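Local structure of endo-beta-1,4-glucanase (cellulase B) (Bacillus halodurans, 4V2X) at residues M379-A382 / S383-G386; S60-R63 / D64-P67. The protein hydrolyses beta-1,4-linked glucans, probably including xyloglucan and mixed-linkage beta-glucans, using a family 5 catalytic module joined to immunoglobulin-like and CBM46 modules. One frame throughout, in Å; residues are numbered along the deposited sequence.

Contact 1. Residues M379-A382 / S383-G386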
loop_
_atom_site.group_PDB
_atom_site.type_symbol
_atom_site.label_atom_id
_atom_site.label_comp_id
_atom_site.label_asym_id
_atom_site.label_seq_id
_atom_site.Cartn_x
_atom_site.Cartn_y
_atom_site.Cartn_z
ATOM N N MET A 379 1.429 -35.393 -23.765
ATOM C CA MET A 379 0.531 -35.168 -22.639
ATOM C C MET A 379 0.133 -33.698 -22.580
ATOM O O MET A 379 -1.037 -33.382 -22.383
ATOM C CB MET A 379 1.171 -35.606 -21.327
ATOM C CG MET A 379 0.272 -35.414 -20.110
ATOM S SD MET A 379 -1.320 -36.261 -20.236
ATOM C CE MET A 379 -0.923 -37.823 -19.451
ATOM N N MET A 380 1.096 -32.803 -22.765
ATOM C CA MET A 380 0.782 -31.373 -22.754
ATOM C C MET A 380 -0.174 -31.019 -23.887
ATOM O O MET A 380 -1.174 -30.332 -23.661
ATOM C CB MET A 380 2.046 -30.525 -22.827
ATOM C CG MET A 380 2.853 -30.571 -21.551
ATOM S SD MET A 380 4.150 -29.318 -21.486
ATOM C CE MET A 380 5.157 -29.773 -22.890
ATOM N N ARG A 381 0.136 -31.495 -25.096
ATOM C CA ARG A 381 -0.684 -31.220 -26.270
ATOM C C ARG A 381 -2.106 -31.750 -26.094
ATOM O O ARG A 381 -3.061 -31.075 -26.472
ATOM C CB ARG A 381 -0.050 -31.816 -27.538
ATOM C CG ARG A 381 -0.912 -31.647 -28.783
ATOM C CD ARG A 381 -0.293 -32.287 -30.013
ATOM N NE ARG A 381 -1.268 -32.338 -31.105
ATOM C CZ ARG A 381 -1.133 -33.049 -32.225
ATOM N NH1 ARG A 381 -0.051 -33.795 -32.435
ATOM N NH2 ARG A 381 -2.095 -33.018 -33.142
ATOM N N ALA A 382 -2.255 -32.952 -25.536
ATOM C CA ALA A 382 -3.578 -33.500 -25.245
ATOM C C ALA A 382 -4.301 -32.607 -24.240
ATOM O O ALA A 382 -5.495 -32.337 -24.372
ATOM C CB ALA A 382 -3.469 -34.915 -24.701
ATOM N N SER A 383 -3.558 -32.144 -23.241
ATOM C CA SER A 383 -4.130 -31.351 -22.169
ATOM C C SER A 383 -4.637 -29.994 -22.645
ATOM O O SER A 383 -5.546 -29.433 -22.029
ATOM C CB SER A 383 -3.118 -31.193 -21.028
ATOM O OG SER A 383 -2.773 -32.467 -20.494
ATOM N N TRP A 384 -4.083 -29.471 -23.739
ATOM C CA TRP A 384 -4.607 -28.236 -24.318
ATOM C C TRP A 384 -6.067 -28.386 -24.733
ATOM O O TRP A 384 -6.813 -27.412 -24.739
ATOM C CB TRP A 384 -3.805 -27.786 -25.546
ATOM C CG TRP A 384 -2.350 -27.601 -25.335
ATOM C CD1 TRP A 384 -1.693 -27.406 -24.152
ATOM C CD2 TRP A 384 -1.357 -27.573 -26.357
ATOM N NE1 TRP A 384 -0.346 -27.286 -24.376
ATOM C CE2 TRP A 384 -0.113 -27.380 -25.725
ATOM C CE3 TRP A 384 -1.399 -27.698 -27.751
ATOM C CZ2 TRP A 384 1.084 -27.304 -26.441
ATOM C CZ3 TRP A 384 -0.211 -27.624 -28.459
ATOM C CH2 TRP A 384 1.011 -27.427 -27.802
ATOM N N GLU A 385 -6.459 -29.605 -25.088
ATOM C CA GLU A 385 -7.807 -29.893 -25.558
ATOM C C GLU A 385 -8.716 -30.505 -24.494
ATOM O O GLU A 385 -9.922 -30.316 -24.536
ATOM C CB GLU A 385 -7.738 -30.842 -26.757
ATOM C CG GLU A 385 -6.857 -30.348 -27.894
ATOM C CD GLU A 385 -7.221 -28.957 -28.374
ATOM O OE1 GLU A 385 -8.420 -28.602 -28.342
ATOM O OE2 GLU A 385 -6.307 -28.217 -28.793
ATOM N N GLY A 386 -8.159 -31.265 -23.559
ATOM C CA GLY A 386 -9.003 -31.942 -22.584
ATOM C C GLY A 386 -8.215 -32.937 -21.769
ATOM O O GLY A 386 -7.006 -33.058 -21.933
#
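Ser-383 grips the carbonyl of Met-379 twice in the last turns of helix 374-385. Its backbone N bonds Met-379 O at 2.9 Å, the ordinary helical bond, and its OG bonds the same oxygen at 2.7 Å from the opposite face of the carbonyl plane. A chi1 of -61° keeps OG beside the backbone N and so brings the hydroxyl back over the preceding turn. Trp-384 turns its indole back over the preceding residues. Its six-membered ring lies flat against the backbone of Arg-381, whose CA stands 3.8 Å from the ring centroid and only 16° off the normal, a CH-pi contact. On the same face, nearer the rim, Met-380 O comes within 3.0 Å of Trp-384 CD1, while it takes its hydrogen bond from the backbone N of Trp-384. The aliphatic CG of Arg-381 lies above the rim of this face, 4.1 Å from Trp-384 CZ3, its chain crossing the indole at about a right angle. With an alanine here instead of Trp-384, the CA of Arg-381 would probably lose its aromatic cover and a gap is likely to open against Tyr-103 and Pro-67. Ala-382 contributes mainly its carbonyl: its O accepts from Glu-385 N, which stands above the carbonyl plane, and from Gly-386 N, which lies in it. Gly-386 then leaves helical geometry with positive phi. Met-379 and Ser-383 pack on helix 334-350, and Ser-383 O bonds Asn-349. Here, at the end of the helix that leads from the barrel toward the immunoglobulin-like module, the serine hydroxyl is satisfied within its own helix, so it can sit buried, and the tryptophan shields the neighbouring backbone.

Contact 2. Residues S60-R63 / D64-P67; sequences SYVR and DMQP
Ser-60 O accepts the N-H of Asp-64 at 2.9 Å, a helical bond to the fourth residue, and from there the chain tightens into three-residue steps. Met-65 N reaches Val-62 O at 3.0 Å from well above the carbonyl plane, and its bond to Tyr-61 O is weak. Gln-66 N then bonds Arg-63 O at 3.2 Å, with a fairly straight N-H...O angle of 163°. A water donates to both Arg-63 O (2.9 Å) and Gln-66 O (2.7 Å), bridging the turn just before the cis peptide of Pro-67.

Among the side chains, Met-65 folds back along the helix. Its CG stays beside its own backbone N (chi1 -64°), which carries SD to 4.1 Å from Tyr-61 CE1, while Val-62 CG2 lies 4.4 Å from SD. The sulfur meets the tyrosine ring obliquely, 5.2 Å from SD to the ring centroid, as a Met-aromatic contact. Asp-64 instead rests its CB on the backbone oxygens of Ser-60 and Tyr-61.

Several polar ends find their partners beyond the two segments: Tyr-61 OH bonds Thr-188 O, Asp-64 OD2 bonds Tyr-145 OH, and Arg-63 NE forms a salt bridge with Asp-352. Gln-66 OE1 accepts from His-355 N and its NE2 donates to Ile-353 O, so both ends of the amide are matched to backbone. Met-65 and Tyr-61 both touch Met-191 in strand 190-193, and Met-65 with Val-62 reaches Val-316 in strand 315-320.

Helix 58-64 thus lies across the ends where the barrel strands begin, a lid on the floor of the (beta/alpha)8 fold. The thioether of Met-65, in the following loop, joins Tyr-61 and Val-62 in an apolar plug facing the barrel, while the polar ends of Tyr-61, Arg-63, Asp-64 and Gln-66 tie helix and loop to the surrounding segments.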
loop_
_atom_site.group_PDB
_atom_site.type_symbol
_atom_site.label_atom_id
_atom_site.label_comp_id
_atom_site.label_asym_id
_atom_site.label_seq_id
_atom_site.Cartn_x
_atom_site.Cartn_y
_atom_site.Cartn_z
ATOM N N SER A 60 -10.110 -11.656 -24.474
ATOM C CA SER A 60 -9.949 -12.381 -25.745
ATOM C C SER A 60 -8.488 -12.467 -26.172
ATOM O O SER A 60 -8.030 -13.499 -26.666
ATOM C CB SER A 60 -10.749 -11.698 -26.859
ATOM O OG SER A 60 -12.123 -11.650 -26.528
ATOM N N TYR A 61 -7.768 -11.370 -25.985
ATOM C CA TYR A 61 -6.348 -11.286 -26.310
ATOM C C TYR A 61 -5.579 -12.379 -25.569
ATOM O O TYR A 61 -4.861 -13.165 -26.176
ATOM C CB TYR A 61 -5.844 -9.900 -25.912
ATOM C CG TYR A 61 -4.390 -9.587 -26.183
ATOM C CD1 TYR A 61 -3.392 -10.003 -25.305
ATOM C CD2 TYR A 61 -4.014 -8.814 -27.280
ATOM C CE1 TYR A 61 -2.066 -9.696 -25.536
ATOM C CE2 TYR A 61 -2.690 -8.495 -27.512
ATOM C CZ TYR A 61 -1.716 -8.941 -26.635
ATOM O OH TYR A 61 -0.396 -8.611 -26.844
ATOM N N VAL A 62 -5.768 -12.443 -24.257
ATOM C CA VAL A 62 -5.069 -13.438 -23.439
ATOM C C VAL A 62 -5.495 -14.863 -23.816
ATOM O O VAL A 62 -4.652 -15.746 -23.939
ATOM C CB VAL A 62 -5.236 -13.147 -21.931
ATOM C CG1 VAL A 62 -4.731 -14.309 -21.085
ATOM C CG2 VAL A 62 -4.483 -11.872 -21.573
ATOM N N ARG A 63 -6.789 -15.081 -24.038
ATOM C CA ARG A 63 -7.268 -16.398 -24.489
ATOM C C ARG A 63 -6.602 -16.838 -25.784
ATOM O O ARG A 63 -6.264 -18.010 -25.952
ATOM C CB ARG A 63 -8.780 -16.393 -24.676
ATOM C CG ARG A 63 -9.531 -16.439 -23.365
ATOM C CD ARG A 63 -11.002 -16.141 -23.556
ATOM N NE ARG A 63 -11.624 -15.787 -22.288
ATOM C CZ ARG A 63 -12.656 -14.962 -22.147
ATOM N NH1 ARG A 63 -13.217 -14.370 -23.200
ATOM N NH2 ARG A 63 -13.130 -14.720 -20.932
ATOM N N ASP A 64 -6.397 -15.884 -26.689
ATOM C CA ASP A 64 -5.821 -16.169 -28.001
ATOM C C ASP A 64 -4.331 -16.526 -27.917
ATOM O O ASP A 64 -3.772 -17.105 -28.850
ATOM C CB ASP A 64 -6.029 -14.963 -28.928
ATOM C CG ASP A 64 -6.085 -15.344 -30.396
ATOM O OD1 ASP A 64 -6.655 -16.411 -30.721
ATOM O OD2 ASP A 64 -5.584 -14.558 -31.231
ATOM N N MET A 65 -3.690 -16.191 -26.797
ATOM C CA MET A 65 -2.293 -16.578 -26.560
ATOM C C MET A 65 -2.096 -18.069 -26.252
ATOM O O MET A 65 -0.975 -18.568 -26.346
ATOM C CB MET A 65 -1.703 -15.786 -25.392
ATOM C CG MET A 65 -1.594 -14.289 -25.596
ATOM S SD MET A 65 -1.166 -13.437 -24.062
ATOM C CE MET A 65 0.442 -14.146 -23.718
ATOM N N GLN A 66 -3.159 -18.763 -25.852
ATOM C CA GLN A 66 -3.044 -20.141 -25.354
ATOM C C GLN A 66 -2.728 -21.125 -26.487
ATOM O O GLN A 66 -3.434 -21.104 -27.490
ATOM C CB GLN A 66 -4.359 -20.543 -24.694
ATOM C CG GLN A 66 -4.304 -21.865 -23.952
ATOM C CD GLN A 66 -3.728 -21.697 -22.568
ATOM O OE1 GLN A 66 -2.556 -21.357 -22.413
ATOM N NE2 GLN A 66 -4.553 -21.924 -21.551
ATOM N N PRO A 67 -1.707 -21.985 -26.380
ATOM C CA PRO A 67 -0.761 -22.085 -25.279
ATOM C C PRO A 67 0.546 -21.379 -25.608
ATOM O O PRO A 67 0.843 -21.151 -26.780
ATOM C CB PRO A 67 -0.502 -23.585 -25.215
ATOM C CG PRO A 67 -0.530 -23.991 -26.650
ATOM C CD PRO A 67 -1.543 -23.106 -27.323
HETATM O O HOH W 1 -5.759 -19.843 -28.128
#

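Both contacts end a helix of the catalytic barrel, and their centres lie 16 Å apart. They touch directly, with Trp-384 CE2 of contact 1 packed 3.5 Å from Pro-67 CG of contact 2, and Tyr-103 borders both residues. Each is partly buried. Contact 1 turns its buried methionines and serine toward helix 334-350 in the outer layer, whereas contact 2 turns Tyr-61, Val-62 and Met-65 toward the strands of the barrel itself. The chemistry follows: residues 379-386 draw on a self-satisfied hydroxyl and an indole over backbone, while residues 60-67 combine an apolar sulfur-aromatic cluster with polar ends that reach separate partners. Contact 2 precedes the first barrel strand; contact 1 follows the last.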